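Local atomic coordinates of probable ABC transporter extracellular-binding protein yckB (Bacillus subtilis, PDB entry 2IEE), a protein that probably serves as the extracellular solute-binding component of a binding-protein-dependent ABC transport system. Residues D158-N162 with E163-K167. Residues are numbered along the deposited sequence; the frame is centred on the assembly and turned at random.
Sequences DNATN and EQYLK
The ring of Y165 folds back along the chain to meet the residues that lead into its own helix. Its CB lies 3.7 Å from the carbonyl oxygen O of N162. Beyond it CG, CD2 and CE2 all pass the T161 carbonyl, closest at CD2, which is 3.1 Å from T161 O, while N162 CA lies at the ring edge, near its plane. Farther out, the methyl CB of A160 sits over one face, offset toward the rim, and comes within 4.3 Å of Y165 CZ; the small side chain of alanine can lie against the ring without pushing it aside. The first torsion explains the course: with CG beside the backbone N and anti to the carbonyl carbon (chi1 -76°), the ring points back toward the start of the helix. Y157 adds an edge-to-face ring contact, and an alanine in place of Y165 would probably lose that partner and leave the A160 methyl without its aromatic cover. All this happens where the loop after strand 153-154 runs into helix 162-171, in a member of the family 3 solute-binding proteins. T161 is the N-cap. Its OG1 stands between its own backbone N and carbonyl carbon (chi1 57°), where it accepts a weak, bent bond from Q164 N at 3.3 Å, a role suited to a short hydroxyl side chain. The helical bonds start here too: Y165 N donates to T161 O and L166 N to N162 O, the first rungs of the helix. Q164 lays its CG against A160 CB at 4.0 Å, a contact between aliphatic carbons, while its amide NE2 makes a weak bond to D168. The long chains of E163 and K167, one helical turn apart, pair as a salt bridge, E163 OE2 to K167 NZ 3.5 Å.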
ATOM      1  N   ASP A 158      -5.068 -10.689  21.042  1.00 34.78           N
ATOM      2  CA  ASP A 158      -4.836  -9.659  22.043  1.00 39.06           C
ATOM      3  C   ASP A 158      -3.860  -8.633  21.480  1.00 41.05           C
ATOM      4  O   ASP A 158      -4.194  -7.459  21.325  1.00 43.01           O
ATOM      5  CB  ASP A 158      -4.265 -10.283  23.317  1.00 42.73           C
ATOM      6  CG  ASP A 158      -4.148  -9.285  24.455  1.00 46.59           C
ATOM      7  OD1 ASP A 158      -3.374  -8.313  24.316  1.00 48.67           O
ATOM      8  OD2 ASP A 158      -4.834  -9.473  25.487  1.00 49.12           O
ATOM      9  N   ASN A 159      -2.655  -9.087  21.163  1.00 42.01           N
ATOM     10  CA  ASN A 159      -1.630  -8.213  20.607  1.00 43.34           C
ATOM     11  C   ASN A 159      -0.521  -9.095  20.052  1.00 42.43           C
ATOM     12  O   ASN A 159       0.493  -9.317  20.710  1.00 42.06           O
ATOM     13  CB  ASN A 159      -1.077  -7.292  21.696  1.00 45.44           C
ATOM     14  CG  ASN A 159      -0.032  -6.335  21.170  1.00 46.90           C
ATOM     15  OD1 ASN A 159      -0.302  -5.531  20.275  1.00 47.84           O
ATOM     16  ND2 ASN A 159       1.172  -6.414  21.723  1.00 47.30           N
ATOM     17  N   ALA A 160      -0.723  -9.593  18.839  1.00 42.00           N
ATOM     18  CA  ALA A 160       0.240 -10.484  18.209  1.00 41.31           C
ATOM     19  C   ALA A 160       1.118  -9.824  17.159  1.00 40.06           C
ATOM     20  O   ALA A 160       0.912  -8.670  16.790  1.00 41.40           O
ATOM     21  CB  ALA A 160      -0.491 -11.666  17.594  1.00 41.63           C
ATOM     22  N   THR A 161       2.098 -10.581  16.680  1.00 38.26           N
ATOM     23  CA  THR A 161       3.021 -10.111  15.661  1.00 37.12           C
ATOM     24  C   THR A 161       2.737 -10.826  14.346  1.00 37.56           C
ATOM     25  O   THR A 161       1.977 -11.791  14.310  1.00 36.95           O
ATOM     26  CB  THR A 161       4.468 -10.403  16.060  1.00 36.35           C
ATOM     27  OG1 THR A 161       4.623 -11.810  16.281  1.00 33.82           O
ATOM     28  CG2 THR A 161       4.832  -9.649  17.331  1.00 37.93           C
ATOM     29  N   ASN A 162       3.357 -10.351  13.271  1.00 38.31           N
ATOM     30  CA  ASN A 162       3.173 -10.946  11.954  1.00 38.38           C
ATOM     31  C   ASN A 162       3.626 -12.395  11.962  1.00 35.71           C
ATOM     32  O   ASN A 162       2.999 -13.256  11.345  1.00 35.78           O
ATOM     33  CB  ASN A 162       3.971 -10.170  10.903  1.00 40.84           C
ATOM     34  CG  ASN A 162       3.554  -8.720  10.808  1.00 44.10           C
ATOM     35  OD1 ASN A 162       3.554  -7.996  11.805  1.00 46.33           O
ATOM     36  ND2 ASN A 162       3.202  -8.283   9.603  1.00 46.09           N
ATOM     37  N   GLU A 163       4.724 -12.660  12.656  1.00 32.75           N
ATOM     38  CA  GLU A 163       5.254 -14.011  12.738  1.00 31.77           C
ATOM     39  C   GLU A 163       4.261 -14.926  13.440  1.00 30.05           C
ATOM     40  O   GLU A 163       4.089 -16.086  13.056  1.00 29.56           O
ATOM     41  CB  GLU A 163       6.590 -14.002  13.484  1.00 32.93           C
ATOM     42  CG  GLU A 163       7.101 -15.376  13.892  1.00 33.49           C
ATOM     43  CD  GLU A 163       8.546 -15.339  14.356  1.00 35.66           C
ATOM     44  OE1 GLU A 163       8.947 -14.324  14.969  1.00 36.62           O
ATOM     45  OE2 GLU A 163       9.279 -16.323  14.112  1.00 35.04           O
ATOM     46  N   GLN A 164       3.600 -14.398  14.463  1.00 28.79           N
ATOM     47  CA  GLN A 164       2.626 -15.175  15.217  1.00 27.48           C
ATOM     48  C   GLN A 164       1.433 -15.541  14.340  1.00 24.96           C
ATOM     49  O   GLN A 164       1.006 -16.694  14.306  1.00 24.13           O
ATOM     50  CB  GLN A 164       2.155 -14.381  16.439  1.00 29.20           C
ATOM     51  CG  GLN A 164       1.294 -15.187  17.381  1.00 33.67           C
ATOM     52  CD  GLN A 164       1.985 -16.456  17.841  1.00 35.14           C
ATOM     53  OE1 GLN A 164       3.034 -16.407  18.483  1.00 38.84           O
ATOM     54  NE2 GLN A 164       1.401 -17.603  17.507  1.00 36.19           N
ATOM     55  N   TYR A 165       0.897 -14.555  13.630  1.00 23.18           N
ATOM     56  CA  TYR A 165      -0.236 -14.789  12.747  1.00 22.31           C
ATOM     57  C   TYR A 165       0.085 -15.893  11.743  1.00 19.11           C
ATOM     58  O   TYR A 165      -0.700 -16.814  11.540  1.00 17.70           O
ATOM     59  CB  TYR A 165      -0.587 -13.516  11.974  1.00 24.06           C
ATOM     60  CG  TYR A 165      -1.314 -12.456  12.768  1.00 27.35           C
ATOM     61  CD1 TYR A 165      -2.593 -12.684  13.264  1.00 27.83           C
ATOM     62  CD2 TYR A 165      -0.747 -11.202  12.973  1.00 30.66           C
ATOM     63  CE1 TYR A 165      -3.292 -11.687  13.938  1.00 29.82           C
ATOM     64  CE2 TYR A 165      -1.437 -10.195  13.648  1.00 31.73           C
ATOM     65  CZ  TYR A 165      -2.712 -10.446  14.123  1.00 30.95           C
ATOM     66  OH  TYR A 165      -3.410  -9.449  14.755  1.00 31.64           O
ATOM     67  N   LEU A 166       1.252 -15.795  11.120  1.00 17.92           N
ATOM     68  CA  LEU A 166       1.665 -16.765  10.115  1.00 17.25           C
ATOM     69  C   LEU A 166       1.848 -18.181  10.668  1.00 16.86           C
ATOM     70  O   LEU A 166       1.429 -19.151  10.038  1.00 16.16           O
ATOM     71  CB  LEU A 166       2.953 -16.281   9.439  1.00 16.18           C
ATOM     72  CG  LEU A 166       2.839 -14.917   8.741  1.00 19.61           C
ATOM     73  CD1 LEU A 166       4.229 -14.411   8.379  1.00 17.17           C
ATOM     74  CD2 LEU A 166       1.965 -15.034   7.487  1.00 19.15           C
ATOM     75  N   LYS A 167       2.462 -18.302  11.843  1.00 17.21           N
ATOM     76  CA  LYS A 167       2.680 -19.621  12.435  1.00 16.78           C
ATOM     77  C   LYS A 167       1.384 -20.318  12.825  1.00 14.34           C
ATOM     78  O   LYS A 167       1.293 -21.542  12.759  1.00 15.03           O
ATOM     79  CB  LYS A 167       3.594 -19.526  13.662  1.00 18.84           C
ATOM     80  CG  LYS A 167       5.010 -19.110  13.326  1.00 25.09           C
ATOM     81  CD  LYS A 167       5.949 -19.336  14.496  1.00 31.62           C
ATOM     82  CE  LYS A 167       7.340 -18.798  14.188  1.00 35.03           C
ATOM     83  NZ  LYS A 167       7.902 -19.365  12.924  1.00 38.40           N
TER